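Long-range contacts in uncharacterized protein (Bacteroides ovatus, PDB 4IRT), which is of unknown function but is a putative neuraminidase, with BNR-type repeats and successive antiparallel sheets consistent with a beta-propeller: residues T59-Y65 with L108-K113; E83-V88 with Y99-P105; F139-S143 with Y180-Y184; I169-G173 with L193-W197. One frame throughout, in Å; residues are numbered along the deposited sequence. Where two conformers were deposited one is given.

How the contacts relate
The contacts fall into two touching pairs. Contacts 1 and 2 have centres 10 Å apart, and contact 2 is nested within the loop that contact 1 closes; Glu109 O probably bonds to Ile103 N. Contacts 3 and 4, centres 9 Å apart, alternate along the chain and share the sheet in which strands 178-185 and 191-198 are neighbours. The two pairs follow one another in sequence, contacts 1 and 4 being separated by 34 Å between centres. Contact 2 is formed within one sheet, contact 3 packs two consecutive sheets, and contacts 1 and 4 pack a loop on a strand at the passage from one sheet to the next, as expected of neighbouring blades in a beta-propeller.

Contact 1. Residues T59-Y65 with L108-K113; sequences TLHRTQY and LELGDK. With EDO (1,2-ethanediol), chain J.
Tyr65 and Gln64 both extend their polar ends to the backbone of 108-113. The phenol donates from its OH to Gly111 O at 2.7 Å, with that oxygen at the ring edge, in plane. The carboxamide of Gln64 sends NE2 to Leu110 O at 3.1 Å along an almost straight N-H line (176°); the oxygen lies in the amide plane, while the donor stands 58° above the plane of the carbonyl. With Gln64 CG lodged between its own backbone N and carbonyl carbon (chi1 65°), CG sits over the centre of the Tyr65 ring. Lys113 runs past the same ring in the opposite direction, its CE 3.8 Å from Tyr65 CD1, and its NZ bonds to Asn98. Strand 59-63 is an edge strand of its antiparallel sheet, and the loop 108-113 follows strand 99-101 of the next sheet, consistent with adjoining propeller blades. The corner at Gln64 carries an ST turn, in which Thr63 OG1 accepts from Tyr65 N; this hydroxyl also hydrogen-bonds to Leu46 O. Leu110 CD1 meets Thr63 CG2 at 3.8 Å and the edge of the Tyr65 ring. Nearer the start of both segments, Glu109 CG lies over one face of the His61 ring, toward its rim, and the side chains of His61 and Leu108 slide past each other in opposite directions, CB to CB at 3.7 Å. One water joins His61 NE2, Gln64 OE1 and Leu110 N.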
# COMPACT_ATOMS: atom_id res chain seq x y z
N THR A 59 22.11 -9.17 4.31
CA THR A 59 22.98 -8.94 3.19
C THR A 59 22.37 -7.76 2.47
O THR A 59 21.21 -7.78 2.10
CB THR A 59 23.05 -10.19 2.29
OG1 THR A 59 23.60 -11.26 3.07
CG2 THR A 59 23.95 -9.98 1.07
N LEU A 60 23.16 -6.71 2.30
CA LEU A 60 22.66 -5.49 1.63
C LEU A 60 23.45 -5.25 0.36
O LEU A 60 24.67 -5.47 0.33
CB LEU A 60 22.77 -4.28 2.55
CG LEU A 60 22.04 -4.38 3.89
CD1 LEU A 60 22.40 -3.19 4.77
CD2 LEU A 60 20.54 -4.53 3.71
N HIS A 61 22.76 -4.80 -0.69
CA HIS A 61 23.40 -4.60 -2.01
C HIS A 61 22.94 -3.26 -2.55
O HIS A 61 21.75 -3.05 -2.78
CB HIS A 61 23.02 -5.71 -2.99
CG HIS A 61 23.47 -5.46 -4.39
ND1 HIS A 61 24.80 -5.44 -4.76
CD2 HIS A 61 22.76 -5.20 -5.52
CE1 HIS A 61 24.89 -5.21 -6.06
NE2 HIS A 61 23.67 -5.02 -6.53
N ARG A 62 23.89 -2.33 -2.71
CA ARG A 62 23.60 -1.08 -3.42
C ARG A 62 23.56 -1.38 -4.92
O ARG A 62 24.55 -1.83 -5.50
CB ARG A 62 24.66 -0.02 -3.14
CG ARG A 62 24.20 1.36 -3.61
CD ARG A 62 25.23 2.44 -3.39
NE ARG A 62 26.21 2.43 -4.45
CZ ARG A 62 27.13 3.38 -4.65
NH1 ARG A 62 27.18 4.46 -3.87
NH2 ARG A 62 27.98 3.26 -5.68
N THR A 63 22.40 -1.18 -5.53
CA THR A 63 22.22 -1.46 -6.95
C THR A 63 22.85 -0.34 -7.78
O THR A 63 23.40 0.64 -7.25
CB THR A 63 20.74 -1.59 -7.33
OG1 THR A 63 20.11 -0.29 -7.30
CG2 THR A 63 19.98 -2.53 -6.37
N GLN A 64 22.72 -0.48 -9.09
CA GLN A 64 23.27 0.45 -10.04
C GLN A 64 22.31 1.62 -10.28
O GLN A 64 22.62 2.50 -11.09
CB GLN A 64 23.55 -0.28 -11.37
CG GLN A 64 22.30 -0.81 -12.09
CD GLN A 64 22.02 -2.27 -11.79
OE1 GLN A 64 22.00 -2.66 -10.62
NE2 GLN A 64 21.75 -3.07 -12.83
N TYR A 65 21.16 1.62 -9.61
CA TYR A 65 20.11 2.60 -9.86
C TYR A 65 19.95 3.61 -8.73
O TYR A 65 20.15 3.30 -7.57
CB TYR A 65 18.78 1.89 -10.09
CG TYR A 65 18.85 0.94 -11.26
CD1 TYR A 65 19.14 1.42 -12.55
CD2 TYR A 65 18.65 -0.43 -11.11
CE1 TYR A 65 19.22 0.56 -13.64
CE2 TYR A 65 18.72 -1.29 -12.20
CZ TYR A 65 19.01 -0.79 -13.45
OH TYR A 65 19.10 -1.62 -14.55
N LEU A 108 20.12 -10.33 -5.19
CA LEU A 108 19.92 -8.90 -4.97
C LEU A 108 20.43 -8.09 -6.14
O LEU A 108 20.17 -6.90 -6.22
CB LEU A 108 20.64 -8.45 -3.69
CG LEU A 108 20.23 -9.11 -2.39
CD1 LEU A 108 21.07 -8.52 -1.26
CD2 LEU A 108 18.75 -8.92 -2.09
N GLU A 109 21.14 -8.73 -7.07
CA GLU A 109 21.63 -8.07 -8.26
C GLU A 109 20.54 -8.04 -9.32
O GLU A 109 19.86 -9.04 -9.57
CB GLU A 109 22.84 -8.80 -8.83
CG GLU A 109 24.03 -8.90 -7.90
CD GLU A 109 25.21 -9.47 -8.66
OE1 GLU A 109 25.67 -8.85 -9.66
OE2 GLU A 109 25.63 -10.58 -8.30
N LEU A 110 20.40 -6.87 -9.94
CA LEU A 110 19.40 -6.59 -10.92
C LEU A 110 20.01 -6.48 -12.31
O LEU A 110 21.14 -6.06 -12.47
CB LEU A 110 18.76 -5.24 -10.58
CG LEU A 110 18.03 -5.14 -9.24
CD1 LEU A 110 17.55 -3.71 -8.99
CD2 LEU A 110 16.87 -6.12 -9.28
N GLY A 111 19.26 -6.87 -13.33
CA GLY A 111 19.63 -6.57 -14.71
C GLY A 111 19.25 -5.15 -15.12
O GLY A 111 18.97 -4.28 -14.29
N ASP A 112 19.21 -4.94 -16.43
CA ASP A 112 18.83 -3.65 -16.99
C ASP A 112 17.33 -3.40 -16.81
O ASP A 112 16.53 -4.34 -16.64
CB ASP A 112 19.16 -3.59 -18.49
CG ASP A 112 20.63 -3.81 -18.81
OD1 ASP A 112 21.50 -3.70 -17.94
OD2 ASP A 112 20.91 -4.06 -19.98
N LYS A 113 16.97 -2.13 -16.87
CA LYS A 113 15.56 -1.72 -16.96
C LYS A 113 14.92 -2.34 -18.20
O LYS A 113 15.56 -2.40 -19.27
CB LYS A 113 15.46 -0.18 -17.00
CG LYS A 113 15.83 0.50 -15.68
CD LYS A 113 15.74 2.00 -15.75
CE LYS A 113 16.09 2.62 -14.39
NZ LYS A 113 16.12 4.13 -14.42
C1 EDO J . 18.34 -7.55 -18.12
O1 EDO J . 19.72 -7.13 -18.13
C2 EDO J . 17.71 -7.28 -19.47
O2 EDO J . 17.92 -8.41 -20.29
O HOH W 1 22.55 -4.73 -9.27
O HOH W 2 22.22 -2.37 -15.64

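Contact 2. Residues E83-V88 with Y99-P105; sequences EGYIHV and YCRSIAP
Glu83 O comes within 3.5 Å of Pro105 CB, where the two chains of the hairpin have already left regular pairing. Gly84 follows with a positive phi of 92°, at which a side chain would press on the preceding carbonyl oxygen. The ring of Tyr85 then lies beside Pro105, both pointing the same way: Tyr85 CZ is 3.5 Å from Pro105 CD, and Pro105 N stands over one ring face near the rim. Ser102 O lies at the ring's edge, and a water in the ring plane joins Tyr85 OH to Ile103 O. Ile86 is gripped twice by one residue, since its N donates to Ser102 OG at 2.9 Å and its O accepts from Ser102 N. The serine hydroxyl thus stands in for a strand carbonyl, and it bonds in addition to Ser107 O. His87 forms a non-hydrogen-bonded antiparallel pair with Arg101. In one of the two arginine conformers, CG makes a CH-pi contact over the imidazole, 3.9 Å from the ring centroid and 22° off its normal. His87 ND1 and Tyr99 OH are hydrogen-bonded at 2.8 Å, in the plane of the tyrosine ring, while NE2 bonds to Asp81. Val88 and Cys100 close the ladder as a hydrogen-bonded pair, with Val88 N to Cys100 O at 2.9 Å and Cys100 N to Val88 O at 3.0 Å. With a partner on each ring nitrogen, the buried His87 imidazole has its rotation fixed, and Tyr99 OH is shared between His87 ND1, Arg101 NH1 in the conformer given, and Trp163 NE1.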
# COMPACT_ATOMS: atom_id res chain seq x y z
N GLU A 83 9.25 -18.32 -8.57
CA GLU A 83 10.56 -18.92 -8.79
C GLU A 83 11.60 -18.19 -7.98
O GLU A 83 12.76 -18.56 -7.97
CB GLU A 83 10.93 -18.88 -10.28
CG GLU A 83 10.29 -19.99 -11.09
CD GLU A 83 10.37 -19.78 -12.59
OE1 GLU A 83 10.86 -18.73 -13.07
OE2 GLU A 83 9.90 -20.67 -13.31
N GLY A 84 11.18 -17.19 -7.22
CA GLY A 84 12.07 -16.55 -6.29
C GLY A 84 12.81 -15.34 -6.86
O GLY A 84 13.77 -14.89 -6.24
N TYR A 85 12.38 -14.83 -8.01
CA TYR A 85 12.97 -13.63 -8.61
C TYR A 85 12.37 -12.39 -7.96
O TYR A 85 11.17 -12.32 -7.72
CB TYR A 85 12.74 -13.55 -10.13
CG TYR A 85 13.54 -14.55 -10.91
CD1 TYR A 85 13.04 -15.82 -11.15
CD2 TYR A 85 14.78 -14.22 -11.41
CE1 TYR A 85 13.78 -16.75 -11.86
CE2 TYR A 85 15.54 -15.14 -12.11
CZ TYR A 85 15.04 -16.41 -12.34
OH TYR A 85 15.80 -17.33 -13.04
N ILE A 86 13.23 -11.44 -7.61
CA ILE A 86 12.76 -10.13 -7.19
C ILE A 86 12.32 -9.35 -8.44
O ILE A 86 13.06 -9.31 -9.43
CB ILE A 86 13.83 -9.29 -6.47
CG1 ILE A 86 14.39 -10.00 -5.23
CG2 ILE A 86 13.26 -7.93 -6.10
CD1 ILE A 86 15.62 -9.35 -4.64
N HIS A 87 11.11 -8.79 -8.39
CA HIS A 87 10.66 -7.81 -9.36
C HIS A 87 10.59 -6.47 -8.63
O HIS A 87 10.05 -6.40 -7.53
CB HIS A 87 9.26 -8.15 -9.83
CG HIS A 87 9.17 -9.44 -10.58
ND1 HIS A 87 8.85 -9.50 -11.92
CD2 HIS A 87 9.39 -10.71 -10.19
CE1 HIS A 87 8.86 -10.76 -12.32
NE2 HIS A 87 9.16 -11.52 -11.28
N VAL A 88 11.11 -5.41 -9.24
CA VAL A 88 11.15 -4.13 -8.58
C VAL A 88 10.90 -3.00 -9.58
O VAL A 88 11.43 -2.99 -10.69
CB VAL A 88 12.48 -3.92 -7.82
CG1 VAL A 88 13.65 -3.85 -8.78
CG2 VAL A 88 12.41 -2.70 -6.93
N TYR A 99 11.66 -0.62 -14.31
CA TYR A 99 11.34 -1.99 -13.91
C TYR A 99 12.54 -2.91 -14.18
O TYR A 99 13.08 -2.94 -15.30
CB TYR A 99 10.11 -2.48 -14.69
CG TYR A 99 9.89 -3.96 -14.58
CD1 TYR A 99 9.74 -4.58 -13.34
CD2 TYR A 99 9.85 -4.76 -15.72
CE1 TYR A 99 9.53 -5.95 -13.25
CE2 TYR A 99 9.65 -6.12 -15.64
CZ TYR A 99 9.50 -6.72 -14.40
OH TYR A 99 9.29 -8.07 -14.32
N CYS A 100 12.94 -3.64 -13.14
CA CYS A 100 14.05 -4.58 -13.20
C CYS A 100 13.67 -5.85 -12.49
O CYS A 100 12.73 -5.88 -11.66
CB CYS A 100 15.23 -4.03 -12.43
SG CYS A 100 15.82 -2.51 -13.13
N ARG A 101 14.48 -6.89 -12.75
CA ARG A 101 14.30 -8.19 -12.10
C ARG A 101 15.66 -8.71 -11.68
O ARG A 101 16.66 -8.39 -12.31
CB ARG A 101 13.70 -9.23 -13.05
CG ARG A 101 12.20 -9.18 -13.24
CD ARG A 101 11.71 -10.44 -13.96
NE ARG A 101 12.30 -10.63 -15.30
CZ ARG A 101 11.70 -10.37 -16.47
NH1 ARG A 101 10.48 -9.86 -16.53
NH2 ARG A 101 12.35 -10.62 -17.60
N SER A 102 15.67 -9.52 -10.62
CA SER A 102 16.84 -10.29 -10.20
C SER A 102 17.46 -10.99 -11.38
O SER A 102 16.74 -11.53 -12.23
CB SER A 102 16.43 -11.40 -9.22
OG SER A 102 16.03 -10.89 -7.99
N ILE A 103 18.79 -11.07 -11.40
CA ILE A 103 19.48 -11.83 -12.46
C ILE A 103 19.35 -13.35 -12.25
O ILE A 103 19.57 -14.11 -13.17
CB ILE A 103 20.98 -11.46 -12.57
CG1 ILE A 103 21.76 -11.85 -11.32
CG2 ILE A 103 21.15 -9.96 -12.85
CD1 ILE A 103 23.26 -11.61 -11.48
N ALA A 104 18.99 -13.77 -11.04
CA ALA A 104 18.86 -15.18 -10.69
C ALA A 104 17.93 -15.28 -9.47
O ALA A 104 17.71 -14.27 -8.79
CB ALA A 104 20.24 -15.76 -10.34
N PRO A 105 17.39 -16.48 -9.19
CA PRO A 105 16.51 -16.63 -8.04
C PRO A 105 17.19 -16.15 -6.77
O PRO A 105 18.33 -16.52 -6.53
CB PRO A 105 16.26 -18.13 -7.98
CG PRO A 105 16.33 -18.56 -9.40
CD PRO A 105 17.40 -17.70 -10.03
O HOH W 3 18.14 -16.75 -14.14

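Contact 3. Residues F139-S143 with Y180-Y184; sequences FVYRS and YWQLY
The indole of Trp181 is met along its rim by strand 139-143: Arg142 CA lies at the edge, in the ring plane. Val140 CG1 approaches obliquely, 3.6 Å from Trp181 NE1, and Arg142 CB comes to 3.8 Å from Trp181 CH2. The guanidinium of Arg142, in one of its two conformers, has Tyr180 CE1 at its edge, 3.9 Å from Arg142 NH1, and the two planes stand 63° apart, so the groups cross without stacking. Trp181 CG sits between its own backbone N and carbonyl carbon (chi1 55°), which turns the indole toward the other strand. Beyond it, Val140 CG2 touches Leu183 CD2 at 4.3 Å. The strand axes run 9.4 Å apart and nearly antiparallel (175°), about twice the spacing of paired strands, so this is side-chain packing between two sheets: strand 137-143 is interior to one, and strand 178-185 is an edge strand of the next. That agrees with neighbouring blades of a propeller, close to the chain's centre. Replacing Trp181 by an alanine would probably open a gap between the sheets and leave Val140 CG1 and Arg142 CB without the indole they touch. No hydrogen bond joins the segments: Tyr141 O comes no nearer than 3.8 Å, to Trp181 CZ2, and the backbone of Tyr141 bonds to Val152. Cohesion therefore rests on van der Waals contact and the shape of the indole.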
# COMPACT_ATOMS: atom_id res chain seq x y z
N PHE A 139 0.67 -6.47 -11.52
CA PHE A 139 1.25 -5.15 -11.41
C PHE A 139 0.17 -4.15 -11.74
O PHE A 139 -0.55 -4.29 -12.71
CB PHE A 139 2.41 -4.96 -12.36
CG PHE A 139 3.14 -3.63 -12.22
CD1 PHE A 139 3.94 -3.37 -11.11
CD2 PHE A 139 3.11 -2.70 -13.24
CE1 PHE A 139 4.68 -2.19 -11.02
CE2 PHE A 139 3.83 -1.53 -13.16
CZ PHE A 139 4.62 -1.27 -12.07
N VAL A 140 0.08 -3.13 -10.91
CA VAL A 140 -0.87 -2.06 -11.10
C VAL A 140 -0.14 -0.73 -11.02
O VAL A 140 0.78 -0.57 -10.21
CB VAL A 140 -2.02 -2.07 -10.09
CG1 VAL A 140 -2.94 -0.90 -10.36
CG2 VAL A 140 -2.79 -3.37 -10.17
N TYR A 141 -0.54 0.21 -11.88
CA TYR A 141 0.01 1.55 -11.81
C TYR A 141 -0.99 2.55 -12.36
O TYR A 141 -1.98 2.15 -12.99
CB TYR A 141 1.35 1.63 -12.57
CG TYR A 141 1.30 1.41 -14.08
CD1 TYR A 141 1.21 0.14 -14.61
CD2 TYR A 141 1.32 2.48 -14.98
CE1 TYR A 141 1.17 -0.08 -15.97
CE2 TYR A 141 1.30 2.27 -16.35
CZ TYR A 141 1.22 0.98 -16.84
OH TYR A 141 1.18 0.73 -18.21
N ARG A 142 -0.71 3.83 -12.10
CA ARG A 142 -1.49 4.93 -12.67
C ARG A 142 -0.75 5.47 -13.88
O ARG A 142 0.42 5.87 -13.81
CB ARG A 142 -1.74 6.08 -11.68
CG ARG A 142 -2.64 7.17 -12.27
CD ARG A 142 -2.79 8.43 -11.42
NE ARG A 142 -1.64 9.32 -11.49
CZ ARG A 142 -1.46 10.36 -10.67
NH1 ARG A 142 -2.37 10.63 -9.74
NH2 ARG A 142 -0.39 11.12 -10.77
N SER A 143 -1.44 5.47 -15.01
CA SER A 143 -0.90 6.02 -16.23
C SER A 143 -1.47 7.40 -16.49
O SER A 143 -2.70 7.59 -16.47
CB SER A 143 -1.26 5.12 -17.42
OG SER A 143 -0.71 5.68 -18.60
N TYR A 180 -8.45 7.12 -6.70
CA TYR A 180 -7.29 6.65 -5.97
C TYR A 180 -7.67 5.36 -5.31
O TYR A 180 -8.66 5.31 -4.57
CB TYR A 180 -6.83 7.65 -4.92
CG TYR A 180 -6.33 8.90 -5.56
CD1 TYR A 180 -4.99 9.01 -5.95
CD2 TYR A 180 -7.18 9.95 -5.80
CE1 TYR A 180 -4.52 10.17 -6.57
CE2 TYR A 180 -6.73 11.11 -6.42
CZ TYR A 180 -5.40 11.21 -6.80
OH TYR A 180 -4.99 12.36 -7.43
N TRP A 181 -6.88 4.33 -5.60
CA TRP A 181 -7.23 2.96 -5.27
C TRP A 181 -6.22 2.28 -4.37
O TRP A 181 -5.12 2.75 -4.20
CB TRP A 181 -7.40 2.13 -6.56
CG TRP A 181 -6.18 2.19 -7.47
CD1 TRP A 181 -5.06 1.46 -7.38
CD2 TRP A 181 -6.02 3.07 -8.60
NE1 TRP A 181 -4.16 1.83 -8.39
CE2 TRP A 181 -4.75 2.81 -9.15
CE3 TRP A 181 -6.82 4.05 -9.17
CZ2 TRP A 181 -4.26 3.52 -10.24
CZ3 TRP A 181 -6.36 4.74 -10.25
CH2 TRP A 181 -5.08 4.48 -10.78
N GLN A 182 -6.63 1.13 -3.84
CA GLN A 182 -5.77 0.16 -3.15
C GLN A 182 -6.33 -1.24 -3.36
O GLN A 182 -7.53 -1.41 -3.63
CB GLN A 182 -5.64 0.48 -1.63
CG GLN A 182 -6.98 0.66 -0.89
CD GLN A 182 -7.53 2.07 -0.94
OE1 GLN A 182 -6.79 3.06 -1.07
NE2 GLN A 182 -8.87 2.19 -0.86
N LEU A 183 -5.45 -2.23 -3.32
CA LEU A 183 -5.80 -3.61 -3.61
C LEU A 183 -5.18 -4.53 -2.59
O LEU A 183 -4.30 -4.13 -1.83
CB LEU A 183 -5.32 -4.05 -5.00
CG LEU A 183 -5.83 -3.23 -6.17
CD1 LEU A 183 -4.90 -2.08 -6.48
CD2 LEU A 183 -6.01 -4.02 -7.43
N TYR A 184 -5.64 -5.77 -2.63
CA TYR A 184 -5.10 -6.84 -1.83
C TYR A 184 -5.49 -8.16 -2.46
O TYR A 184 -6.62 -8.31 -2.94
CB TYR A 184 -5.67 -6.77 -0.42
CG TYR A 184 -5.05 -7.71 0.59
CD1 TYR A 184 -3.86 -7.37 1.22
CD2 TYR A 184 -5.70 -8.89 0.98
CE1 TYR A 184 -3.28 -8.20 2.17
CE2 TYR A 184 -5.13 -9.73 1.95
CZ TYR A 184 -3.91 -9.35 2.55
OH TYR A 184 -3.31 -10.13 3.52

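Contact 4. Residues I169-G173 with L193-W197; sequences ILIDG and LSWVW. With EDO (1,2-ethanediol), chain K.
Ile171 is the bump of this contact, and its two branches enter different parts of a hollow lined by Trp195 and Trp197. CD1 is laid over one face of Trp195, 4.0 Å from the centroid of the five-membered ring and 22° off the normal, which makes a CH-pi contact. CG2, anti to the backbone N, turns instead to the end of the other indole, 3.7 Å from Trp197 CH2. The two rings form the corner it fills, with Trp195 NE1 over a face of Trp197, 3.3 Å above the ring plane. The loop 169-173 joins an edge strand of one antiparallel sheet, 162-167, to the first strand of the next, 178-185, and packs on strand 191-198, the kind of link expected between propeller blades. Beside it, Leu170 and Leu193 reach toward each other tip to tip, CD2 to CD2 at 3.8 Å. With a serine in place of Trp195, the Ile171 CD1 methyl would probably lose the ring beneath it and Trp197 the edge against its face. On the loop's backbone, a bound ethanediol, probably from the crystallisation liquor, donates from O2 to Ile171 O at 2.7 Å and also bonds to Leu151 N.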
# COMPACT_ATOMS: atom_id res chain seq x y z
N ILE A 169 -8.96 -0.52 -19.23
CA ILE A 169 -9.86 0.37 -18.50
C ILE A 169 -10.77 -0.39 -17.53
O ILE A 169 -11.76 -1.03 -17.93
CB ILE A 169 -10.69 1.26 -19.43
CG1 ILE A 169 -9.83 1.87 -20.55
CG2 ILE A 169 -11.33 2.37 -18.61
CD1 ILE A 169 -10.55 2.89 -21.40
N LEU A 170 -10.43 -0.28 -16.26
CA LEU A 170 -11.15 -0.95 -15.20
C LEU A 170 -12.04 0.04 -14.45
O LEU A 170 -13.21 -0.25 -14.22
CB LEU A 170 -10.15 -1.59 -14.24
CG LEU A 170 -10.71 -2.38 -13.08
CD1 LEU A 170 -11.75 -3.41 -13.53
CD2 LEU A 170 -9.56 -3.08 -12.36
N ILE A 171 -11.47 1.20 -14.09
CA ILE A 171 -12.21 2.27 -13.43
C ILE A 171 -12.22 3.45 -14.40
O ILE A 171 -11.17 3.87 -14.89
CB ILE A 171 -11.57 2.69 -12.10
CG1 ILE A 171 -11.47 1.52 -11.13
CG2 ILE A 171 -12.38 3.78 -11.43
CD1 ILE A 171 -10.66 1.85 -9.89
N ASP A 172 -13.42 3.94 -14.71
CA ASP A 172 -13.61 4.96 -15.72
C ASP A 172 -14.00 6.27 -15.04
O ASP A 172 -15.08 6.37 -14.46
CB ASP A 172 -14.72 4.52 -16.69
CG ASP A 172 -14.84 5.40 -17.92
OD1 ASP A 172 -14.09 6.40 -18.07
OD2 ASP A 172 -15.72 5.07 -18.76
N GLY A 173 -13.10 7.24 -15.12
CA GLY A 173 -13.35 8.60 -14.64
C GLY A 173 -14.13 9.46 -15.62
O GLY A 173 -14.42 10.61 -15.31
N LEU A 193 -10.30 -4.82 -4.68
CA LEU A 193 -10.02 -3.46 -5.12
C LEU A 193 -11.00 -2.49 -4.48
O LEU A 193 -12.21 -2.69 -4.56
CB LEU A 193 -10.20 -3.40 -6.65
CG LEU A 193 -10.23 -2.03 -7.34
CD1 LEU A 193 -8.91 -1.32 -7.25
CD2 LEU A 193 -10.62 -2.24 -8.79
N SER A 194 -10.49 -1.42 -3.88
CA SER A 194 -11.33 -0.31 -3.38
C SER A 194 -10.70 1.02 -3.78
O SER A 194 -9.48 1.10 -4.09
CB SER A 194 -11.54 -0.38 -1.88
OG SER A 194 -10.32 -0.41 -1.18
N TRP A 195 -11.53 2.07 -3.78
CA TRP A 195 -11.09 3.38 -4.22
C TRP A 195 -12.00 4.48 -3.74
O TRP A 195 -13.12 4.20 -3.33
CB TRP A 195 -10.96 3.44 -5.74
CG TRP A 195 -12.21 3.38 -6.54
CD1 TRP A 195 -12.90 4.47 -7.08
CD2 TRP A 195 -12.90 2.21 -6.99
NE1 TRP A 195 -13.97 4.02 -7.81
CE2 TRP A 195 -14.00 2.65 -7.78
CE3 TRP A 195 -12.74 0.83 -6.77
CZ2 TRP A 195 -14.93 1.76 -8.33
CZ3 TRP A 195 -13.67 -0.07 -7.36
CH2 TRP A 195 -14.74 0.40 -8.12
N VAL A 196 -11.50 5.70 -3.80
CA VAL A 196 -12.30 6.91 -3.60
C VAL A 196 -12.27 7.66 -4.92
O VAL A 196 -11.33 7.51 -5.74
CB VAL A 196 -11.73 7.82 -2.48
CG1 VAL A 196 -11.55 7.01 -1.18
CG2 VAL A 196 -10.44 8.50 -2.90
N TRP A 197 -13.32 8.43 -5.16
CA TRP A 197 -13.32 9.32 -6.27
C TRP A 197 -12.69 10.61 -5.86
O TRP A 197 -12.78 11.03 -4.71
CB TRP A 197 -14.74 9.60 -6.71
CG TRP A 197 -15.49 8.41 -7.22
CD1 TRP A 197 -16.61 7.86 -6.67
CD2 TRP A 197 -15.21 7.64 -8.41
NE1 TRP A 197 -17.04 6.79 -7.44
CE2 TRP A 197 -16.21 6.65 -8.51
CE3 TRP A 197 -14.24 7.72 -9.41
CZ2 TRP A 197 -16.26 5.73 -9.59
CZ3 TRP A 197 -14.30 6.82 -10.47
CH2 TRP A 197 -15.29 5.84 -10.54
C1 EDO K . -10.00 6.59 -12.92
O1 EDO K . -9.49 7.54 -13.85
C2 EDO K . -8.97 5.48 -12.68
O2 EDO K . -8.77 4.66 -13.84